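Local coordinates for putative uncharacterized protein (Mycobacterium avium, PDB 2Z6V) that probably transfers a sulfuryl group from the donor PAPS to an acceptor substrate, at residues Trp270-Pro275 / Phe331-Tyr336. Residues are numbered along the deposited sequence; the frame is centred on the assembly and turned at random.
Sequences WAHRDP and FFHMYY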
loop_
_atom_site.group_PDB
_atom_site.type_symbol
_atom_site.label_atom_id
_atom_site.label_comp_id
_atom_site.label_asym_id
_atom_site.label_seq_id
_atom_site.Cartn_x
_atom_site.Cartn_y
_atom_site.Cartn_z
ATOM N N TRP A 270 12.324 4.303 -7.075
ATOM C CA TRP A 270 12.023 2.949 -7.522
ATOM C C TRP A 270 12.792 1.981 -6.613
ATOM O O TRP A 270 14.024 2.032 -6.538
ATOM C CB TRP A 270 12.472 2.787 -8.978
ATOM C CG TRP A 270 11.956 1.565 -9.680
ATOM C CD1 TRP A 270 11.594 0.379 -9.112
ATOM C CD2 TRP A 270 11.813 1.391 -11.097
ATOM N NE1 TRP A 270 11.237 -0.527 -10.088
ATOM C CE2 TRP A 270 11.363 0.068 -11.315
ATOM C CE3 TRP A 270 12.025 2.224 -12.206
ATOM C CZ2 TRP A 270 11.119 -0.444 -12.598
ATOM C CZ3 TRP A 270 11.783 1.715 -13.488
ATOM C CH2 TRP A 270 11.333 0.392 -13.669
ATOM N N ALA A 271 12.063 1.116 -5.909
ATOM C CA ALA A 271 12.679 0.140 -4.998
ATOM C C ALA A 271 12.941 -1.177 -5.723
ATOM O O ALA A 271 12.044 -1.732 -6.348
ATOM C CB ALA A 271 11.773 -0.098 -3.797
ATOM N N HIS A 272 14.170 -1.673 -5.624
ATOM C CA HIS A 272 14.553 -2.910 -6.298
ATOM C C HIS A 272 14.967 -4.048 -5.377
ATOM O O HIS A 272 15.407 -3.837 -4.244
ATOM C CB HIS A 272 15.708 -2.643 -7.269
ATOM C CG HIS A 272 15.402 -1.611 -8.307
ATOM N ND1 HIS A 272 14.523 -1.839 -9.343
ATOM C CD2 HIS A 272 15.834 -0.336 -8.450
ATOM C CE1 HIS A 272 14.427 -0.748 -10.082
ATOM N NE2 HIS A 272 15.211 0.179 -9.560
ATOM N N ARG A 273 14.835 -5.262 -5.895
ATOM C CA ARG A 273 15.211 -6.468 -5.175
ATOM C C ARG A 273 15.085 -7.651 -6.121
ATOM O O ARG A 273 14.395 -7.567 -7.141
ATOM C CB ARG A 273 14.307 -6.689 -3.957
ATOM C CG ARG A 273 14.685 -7.930 -3.158
ATOM C CD ARG A 273 13.948 -8.035 -1.832
ATOM N NE ARG A 273 14.416 -9.178 -1.055
ATOM C CZ ARG A 273 13.963 -9.513 0.152
ATOM N NH1 ARG A 273 13.015 -8.791 0.739
ATOM N NH2 ARG A 273 14.464 -10.572 0.776
ATOM N N ASP A 274 15.779 -8.737 -5.784
ATOM C CA ASP A 274 15.745 -9.978 -6.555
ATOM C C ASP A 274 14.279 -10.239 -6.923
ATOM O O ASP A 274 13.448 -10.474 -6.048
ATOM C CB ASP A 274 16.277 -11.112 -5.675
ATOM C CG ASP A 274 16.402 -12.423 -6.413
ATOM O OD1 ASP A 274 15.502 -12.750 -7.221
ATOM O OD2 ASP A 274 17.404 -13.132 -6.164
ATOM N N PRO A 275 13.942 -10.195 -8.222
ATOM C CA PRO A 275 12.560 -10.425 -8.674
ATOM C C PRO A 275 12.010 -11.829 -8.418
ATOM O O PRO A 275 10.812 -11.996 -8.179
ATOM C CB PRO A 275 12.627 -10.097 -10.163
ATOM C CG PRO A 275 14.024 -10.526 -10.521
ATOM C CD PRO A 275 14.842 -9.979 -9.369
ATOM N N PHE A 331 13.854 9.162 -11.662
ATOM C CA PHE A 331 13.828 8.131 -10.633
ATOM C C PHE A 331 15.100 8.068 -9.793
ATOM O O PHE A 331 16.166 8.537 -10.202
ATOM C CB PHE A 331 13.659 6.746 -11.265
ATOM C CG PHE A 331 12.428 6.590 -12.097
ATOM C CD1 PHE A 331 11.291 5.994 -11.570
ATOM C CD2 PHE A 331 12.414 7.011 -13.421
ATOM C CE1 PHE A 331 10.151 5.815 -12.353
ATOM C CE2 PHE A 331 11.282 6.839 -14.215
ATOM C CZ PHE A 331 10.147 6.239 -13.680
ATOM N N PHE A 332 14.964 7.485 -8.606
ATOM C CA PHE A 332 16.104 7.251 -7.737
ATOM C C PHE A 332 16.023 5.746 -7.548
ATOM O O PHE A 332 14.947 5.219 -7.279
ATOM C CB PHE A 332 15.978 7.918 -6.366
ATOM C CG PHE A 332 17.147 7.615 -5.474
ATOM C CD1 PHE A 332 18.300 8.394 -5.531
ATOM C CD2 PHE A 332 17.157 6.463 -4.688
ATOM C CE1 PHE A 332 19.447 8.025 -4.828
ATOM C CE2 PHE A 332 18.300 6.083 -3.981
ATOM C CZ PHE A 332 19.448 6.864 -4.053
ATOM N N HIS A 333 17.136 5.042 -7.689
ATOM C CA HIS A 333 17.062 3.600 -7.532
ATOM C C HIS A 333 17.577 3.094 -6.208
ATOM O O HIS A 333 18.759 3.182 -5.891
ATOM C CB HIS A 333 17.756 2.906 -8.702
ATOM C CG HIS A 333 17.093 3.184 -10.010
ATOM N ND1 HIS A 333 17.687 3.937 -11.001
ATOM C CD2 HIS A 333 15.845 2.900 -10.448
ATOM C CE1 HIS A 333 16.829 4.107 -11.991
ATOM N NE2 HIS A 333 15.704 3.489 -11.680
ATOM N N MET A 334 16.649 2.560 -5.433
ATOM C CA MET A 334 16.957 2.031 -4.124
ATOM C C MET A 334 16.998 0.507 -4.197
ATOM O O MET A 334 15.983 -0.144 -4.442
ATOM C CB MET A 334 15.894 2.504 -3.142
ATOM C CG MET A 334 16.104 2.061 -1.727
ATOM S SD MET A 334 14.763 2.717 -0.754
ATOM C CE MET A 334 13.428 1.575 -1.197
ATOM N N TYR A 335 18.185 -0.050 -3.995
ATOM C CA TYR A 335 18.383 -1.489 -4.048
ATOM C C TYR A 335 18.321 -2.108 -2.664
ATOM O O TYR A 335 18.870 -1.570 -1.701
ATOM C CB TYR A 335 19.737 -1.806 -4.686
ATOM C CG TYR A 335 19.835 -1.389 -6.137
ATOM C CD1 TYR A 335 19.439 -2.252 -7.161
ATOM C CD2 TYR A 335 20.298 -0.120 -6.487
ATOM C CE1 TYR A 335 19.507 -1.860 -8.504
ATOM C CE2 TYR A 335 20.366 0.283 -7.820
ATOM C CZ TYR A 335 19.972 -0.589 -8.824
ATOM O OH TYR A 335 20.053 -0.192 -10.141
ATOM N N TYR A 336 17.645 -3.245 -2.573
ATOM C CA TYR A 336 17.519 -3.964 -1.312
ATOM C C TYR A 336 18.896 -4.258 -0.716
ATOM O O TYR A 336 19.129 -4.048 0.479
ATOM C CB TYR A 336 16.775 -5.279 -1.540
ATOM C CG TYR A 336 16.706 -6.156 -0.319
ATOM C CD1 TYR A 336 15.998 -5.752 0.811
ATOM C CD2 TYR A 336 17.358 -7.389 -0.284
ATOM C CE1 TYR A 336 15.938 -6.557 1.950
ATOM C CE2 TYR A 336 17.306 -8.199 0.850
ATOM C CZ TYR A 336 16.592 -7.777 1.960
ATOM O OH TYR A 336 16.521 -8.578 3.076
#
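Arg-273 lays its guanidinium flat on the ring of Tyr-336, the planes 11° apart and CZ of Arg-273 3.8 Å from the centroid of the Tyr-336 ring, a cation-pi stack. With CG anti to the backbone N (chi1 -179°) and the chain extended to NE, Arg-273 runs alongside Tyr-336 from CB outward, and its CD lies over the same ring face in a CH-pi contact. Upstream, strands 267-272 and 331-335 run parallel and share four backbone hydrogen bonds: Trp-270 N to Phe-332 O, Met-334 N to Trp-270 O (2.9 Å), His-272 N to Met-334 O and Tyr-336 N to His-272 O. One face of this pair carries Ala-271 and Met-334, where the methyl CE of Met-334, brought round by a bend at chi3 (77°), meets CB of Ala-271 at 3.5 Å. The other face carries Trp-270, His-272, His-333 and Tyr-335, which with Phe-331 form an aromatic cluster: CD2 of His-272 sits over one face of the Tyr-335 ring, and CE3 of Trp-270 approaches CD1 of Phe-331 at 3.9 Å, their rings oblique. These strands form one edge of the five-stranded parallel sheet of the sulfotransferase fold, with 331-335 outermost; the intervening chain is mostly helical and includes helix 301-326, which packs on Trp-270 and Phe-331. Phe-406 adds its ring to the cluster, edge-to-face with Trp-270, while Tyr-402 OH is hydrogen-bonded to ND1 of His-272. Glu-411 forms a salt bridge with NE of Arg-273, and next in the chain Asp-274 N-caps helix 275-285 through OD1 to the backbone N of Lys-277.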